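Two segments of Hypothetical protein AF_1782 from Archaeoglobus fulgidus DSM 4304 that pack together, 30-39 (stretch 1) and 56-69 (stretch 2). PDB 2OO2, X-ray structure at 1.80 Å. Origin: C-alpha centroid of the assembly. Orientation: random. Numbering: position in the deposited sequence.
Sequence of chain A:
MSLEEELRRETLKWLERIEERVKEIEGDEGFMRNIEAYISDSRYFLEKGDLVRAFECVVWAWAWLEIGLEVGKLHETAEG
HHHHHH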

# COMPACT_ATOMS: atom_id res chain seq x y z
N GLY A 30 17.73 1.96 -1.96
CA GLY A 30 16.54 2.35 -2.73
C GLY A 30 15.24 2.06 -1.99
O GLY A 30 14.34 2.93 -1.92
N PHE A 31 15.13 0.83 -1.46
CA PHE A 31 14.04 0.41 -0.56
C PHE A 31 13.95 1.36 0.60
O PHE A 31 12.87 1.92 0.86
CB PHE A 31 14.24 -1.00 -0.05
CG PHE A 31 13.66 -2.04 -0.95
CD1 PHE A 31 12.45 -2.64 -0.63
CD2 PHE A 31 14.33 -2.44 -2.12
CE1 PHE A 31 11.88 -3.59 -1.44
CE2 PHE A 31 13.78 -3.41 -2.96
CZ PHE A 31 12.53 -4.00 -2.60
N MET A 32 15.08 1.60 1.26
CA MET A 32 15.12 2.53 2.40
C MET A 32 14.75 3.96 1.99
O MET A 32 14.03 4.64 2.75
CB MET A 32 16.44 2.53 3.15
CG MET A 32 16.74 1.22 3.91
SD MET A 32 15.63 0.80 5.28
CE MET A 32 16.23 1.83 6.57
N ARG A 33 15.17 4.39 0.80
CA ARG A 33 14.83 5.76 0.37
C ARG A 33 13.32 5.90 0.07
O ARG A 33 12.71 6.93 0.47
CB ARG A 33 15.67 6.27 -0.82
CG ARG A 33 17.25 6.28 -0.59
CD ARG A 33 17.81 7.33 0.40
NE ARG A 33 19.21 7.02 0.79
CZ ARG A 33 19.59 6.47 1.95
NH1 ARG A 33 18.71 6.15 2.90
NH2 ARG A 33 20.88 6.25 2.17
N ASN A 34 12.74 4.88 -0.59
CA ASN A 34 11.29 4.81 -0.83
C ASN A 34 10.47 4.90 0.45
O ASN A 34 9.44 5.72 0.56
CB ASN A 34 10.95 3.53 -1.63
CG ASN A 34 11.45 3.61 -3.09
OD1 ASN A 34 11.95 4.63 -3.51
ND2 ASN A 34 11.34 2.53 -3.82
N ILE A 35 10.87 4.09 1.42
CA ILE A 35 10.28 4.11 2.78
C ILE A 35 10.17 5.55 3.41
O ILE A 35 9.04 6.06 3.75
CB ILE A 35 10.84 3.02 3.77
CG1 ILE A 35 10.66 1.61 3.17
CG2 ILE A 35 10.08 3.10 5.13
CD1 ILE A 35 11.50 0.49 3.88
N GLU A 36 11.34 6.20 3.54
CA GLU A 36 11.42 7.57 4.07
C GLU A 36 10.69 8.54 3.21
O GLU A 36 10.00 9.45 3.79
CB GLU A 36 12.86 8.06 4.33
CG GLU A 36 12.96 9.51 5.05
CD GLU A 36 11.96 9.81 6.29
OE1 GLU A 36 12.11 9.16 7.39
OE2 GLU A 36 11.06 10.73 6.17
N ALA A 37 10.69 8.30 1.89
CA ALA A 37 10.06 9.22 0.89
C ALA A 37 8.55 9.16 1.19
O ALA A 37 7.87 10.26 1.43
CB ALA A 37 10.34 8.84 -0.55
N TYR A 38 7.99 7.93 1.30
CA TYR A 38 6.46 7.92 1.61
C TYR A 38 6.17 8.25 3.01
O TYR A 38 5.03 8.96 3.31
CB TYR A 38 5.90 6.51 1.32
CG TYR A 38 5.76 6.15 -0.13
CD1 TYR A 38 4.78 6.67 -0.90
CD2 TYR A 38 6.64 5.22 -0.76
CE1 TYR A 38 4.57 6.35 -2.19
CE2 TYR A 38 6.44 4.86 -2.12
CZ TYR A 38 5.43 5.42 -2.84
OH TYR A 38 5.15 5.15 -4.20
N ILE A 39 7.00 7.89 3.97
CA ILE A 39 6.84 8.47 5.38
C ILE A 39 6.76 9.99 5.39
O ILE A 39 5.76 10.58 5.96
CB ILE A 39 7.88 8.01 6.46
CG1 ILE A 39 7.65 6.56 6.88
CG2 ILE A 39 7.83 8.92 7.78
CD1 ILE A 39 9.06 5.87 7.28
N GLU A 56 -2.83 6.69 1.96
CA GLU A 56 -2.28 6.02 0.79
C GLU A 56 -0.75 5.96 0.97
O GLU A 56 -0.10 4.87 0.72
CB GLU A 56 -2.62 6.85 -0.42
CG GLU A 56 -2.31 6.13 -1.76
CD GLU A 56 -2.51 6.99 -3.00
OE1 GLU A 56 -2.34 8.21 -2.99
OE2 GLU A 56 -2.85 6.42 -4.01
N CYS A 57 -0.12 7.07 1.37
CA CYS A 57 1.43 7.05 1.50
C CYS A 57 1.90 6.16 2.64
O CYS A 57 2.99 5.38 2.44
CB CYS A 57 2.04 8.48 1.54
SG CYS A 57 1.79 9.43 0.10
N VAL A 58 1.22 6.09 3.80
CA VAL A 58 1.59 5.22 4.93
C VAL A 58 1.55 3.70 4.53
O VAL A 58 2.54 2.92 4.83
CB VAL A 58 0.90 5.56 6.29
CG1 VAL A 58 -0.44 4.86 6.42
CG2 VAL A 58 1.86 5.10 7.46
N VAL A 59 0.57 3.34 3.69
CA VAL A 59 0.38 1.94 3.27
C VAL A 59 1.55 1.69 2.32
O VAL A 59 2.19 0.61 2.49
CB VAL A 59 -0.84 1.73 2.51
CG1 VAL A 59 -1.01 0.35 2.11
CG2 VAL A 59 -2.07 2.00 3.52
N TRP A 60 1.78 2.58 1.34
CA TRP A 60 3.00 2.34 0.44
C TRP A 60 4.24 2.23 1.29
O TRP A 60 5.14 1.35 0.95
CB TRP A 60 3.18 3.46 -0.61
CG TRP A 60 2.34 3.20 -1.86
CD1 TRP A 60 1.08 3.72 -2.15
CD2 TRP A 60 2.64 2.30 -2.92
NE1 TRP A 60 0.64 3.32 -3.35
CE2 TRP A 60 1.57 2.39 -3.85
CE3 TRP A 60 3.73 1.42 -3.17
CZ2 TRP A 60 1.50 1.63 -4.99
CZ3 TRP A 60 3.68 0.70 -4.35
CH2 TRP A 60 2.60 0.78 -5.26
N ALA A 61 4.44 3.14 2.26
CA ALA A 61 5.67 3.02 3.13
C ALA A 61 5.80 1.62 3.78
O ALA A 61 6.89 0.92 3.67
CB ALA A 61 5.77 4.15 4.17
N TRP A 62 4.69 1.15 4.37
CA TRP A 62 4.67 -0.19 4.95
C TRP A 62 4.90 -1.35 3.95
O TRP A 62 5.59 -2.35 4.30
CB TRP A 62 3.37 -0.39 5.73
CG TRP A 62 3.51 0.10 7.12
CD1 TRP A 62 2.90 1.24 7.69
CD2 TRP A 62 4.26 -0.51 8.19
NE1 TRP A 62 3.26 1.34 8.99
CE2 TRP A 62 4.06 0.28 9.35
CE3 TRP A 62 5.08 -1.67 8.28
CZ2 TRP A 62 4.68 -0.02 10.58
CZ3 TRP A 62 5.65 -1.96 9.49
CH2 TRP A 62 5.48 -1.14 10.62
N ALA A 63 4.38 -1.22 2.71
CA ALA A 63 4.52 -2.29 1.73
C ALA A 63 6.00 -2.39 1.33
O ALA A 63 6.48 -3.50 1.18
CB ALA A 63 3.68 -2.07 0.48
N TRP A 64 6.68 -1.27 1.10
CA TRP A 64 8.14 -1.30 0.69
C TRP A 64 8.93 -1.95 1.81
O TRP A 64 9.89 -2.74 1.54
CB TRP A 64 8.71 0.10 0.41
CG TRP A 64 8.37 0.57 -1.00
CD1 TRP A 64 7.31 1.36 -1.36
CD2 TRP A 64 9.04 0.20 -2.20
NE1 TRP A 64 7.30 1.53 -2.74
CE2 TRP A 64 8.35 0.82 -3.27
CE3 TRP A 64 10.17 -0.60 -2.48
CZ2 TRP A 64 8.75 0.66 -4.61
CZ3 TRP A 64 10.59 -0.72 -3.82
CH2 TRP A 64 9.88 -0.12 -4.86
N LEU A 65 8.57 -1.59 3.05
CA LEU A 65 9.16 -2.16 4.26
C LEU A 65 8.88 -3.65 4.42
O LEU A 65 9.87 -4.47 4.44
CB LEU A 65 8.77 -1.34 5.53
CG LEU A 65 9.58 -1.64 6.79
CD1 LEU A 65 9.32 -0.52 7.79
CD2 LEU A 65 9.26 -2.98 7.39
N GLU A 66 7.61 -4.07 4.45
CA GLU A 66 7.23 -5.49 4.58
C GLU A 66 7.74 -6.39 3.44
O GLU A 66 8.28 -7.42 3.71
CB GLU A 66 5.74 -5.72 4.75
CG GLU A 66 5.30 -5.26 6.14
CD GLU A 66 5.99 -6.01 7.31
OE1 GLU A 66 5.70 -7.19 7.57
OE2 GLU A 66 6.77 -5.39 8.00
N ILE A 67 7.59 -5.93 2.20
CA ILE A 67 8.00 -6.70 1.03
C ILE A 67 9.54 -6.74 0.91
O ILE A 67 10.10 -7.77 0.48
CB ILE A 67 7.29 -6.24 -0.29
CG1 ILE A 67 5.76 -6.38 -0.16
CG2 ILE A 67 7.81 -7.05 -1.48
CD1 ILE A 67 4.92 -5.58 -1.22
N GLY A 68 10.20 -5.64 1.27
CA GLY A 68 11.65 -5.58 1.42
C GLY A 68 12.15 -6.66 2.38
O GLY A 68 13.12 -7.38 2.06
N LEU A 69 11.52 -6.75 3.56
CA LEU A 69 11.82 -7.83 4.54
C LEU A 69 11.57 -9.23 3.96
O LEU A 69 12.45 -10.13 4.09
CB LEU A 69 11.03 -7.65 5.85
CG LEU A 69 11.53 -6.57 6.82
CD1 LEU A 69 10.59 -6.41 7.98
CD2 LEU A 69 12.97 -6.87 7.33
O HOH W 1 6.43 3.24 -5.12

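This is a close, nearly antiparallel helix-helix contact built from interlocking aromatic and aliphatic side chains, with no direct hydrogen bond between the stretches and one water joining a tyrosine hydroxyl to an indole nitrogen. The axes approach to 8.1 Å at 163°, and 631 Å² is buried over both sides. Each helix satisfies its backbone internally, so packing is left to join them.

The first rule is small opposite large. Ile 35 and Ala 61 mark the tightest register, their CA atoms 4.8 Å apart, and the methyl of Ala 61 fills this narrow space: its CB lies 3.8 Å from Ile 35 O and 3.7 Å from Tyr 38 CB. Cys 57, also compact, lets Tyr 38 settle close to the backbone, with Tyr 38 CB 3.3 Å from Cys 57 O. Gly 68 does the same for Phe 31, whose CE1 comes within 3.5 Å of Gly 68 CA; a CB on that glycine would stand only 3.0 Å from Phe 31 CD1.

The second rule is reciprocal insertion. Tyr 38, pointing toward the partner helix, is a knob among Cys 57, Trp 60, Ala 61 and Trp 64. Trp 60 CB sits over the face of its ring, 3.5 Å from the centroid of Tyr 38's ring atoms CG to CZ, a CH-pi contact. The Tyr 38 ring and the five-membered ring of Trp 60 are nearly parallel but slid apart, so they barely overlap. In return, Trp 64 enters the hole formed by Phe 31, Asn 34, Ile 35 and Tyr 38. Its edge meets the face of Phe 31, Trp 64 CE3 lying 3.6 Å from Phe 31 CD1, while it meets Tyr 38 rim to rim.

Asn 34 sits over the face of the Trp 64 indole with its amide steeply tilted, ND2 end down: its CB makes a CH-pi contact with the five-membered ring, and its ND2 is 3.2 Å from Trp 64 CH2. Its short side chain thus covers part of the indole face while the residue remains partly exposed.

Deeper in, Ile 35 points its CB sideways, but its m,t rotamer brings the end closer, placing CD1 3.7 Å from Leu 65 CB and CG1 3.7 Å from Trp 64 CB. A branched aliphatic chain suits this buried flank, where it offers apolar surface to Trp 64 and Leu 65 and leaves no polar group unpaired.

Two of the aromatics, Tyr 38 and Trp 64, also have their polar atoms served by one water. Its O lies 2.5 Å from Tyr 38 OH and accepts a hydrogen bond from Trp 64 NE1 at 3.1 Å, bridging the helices.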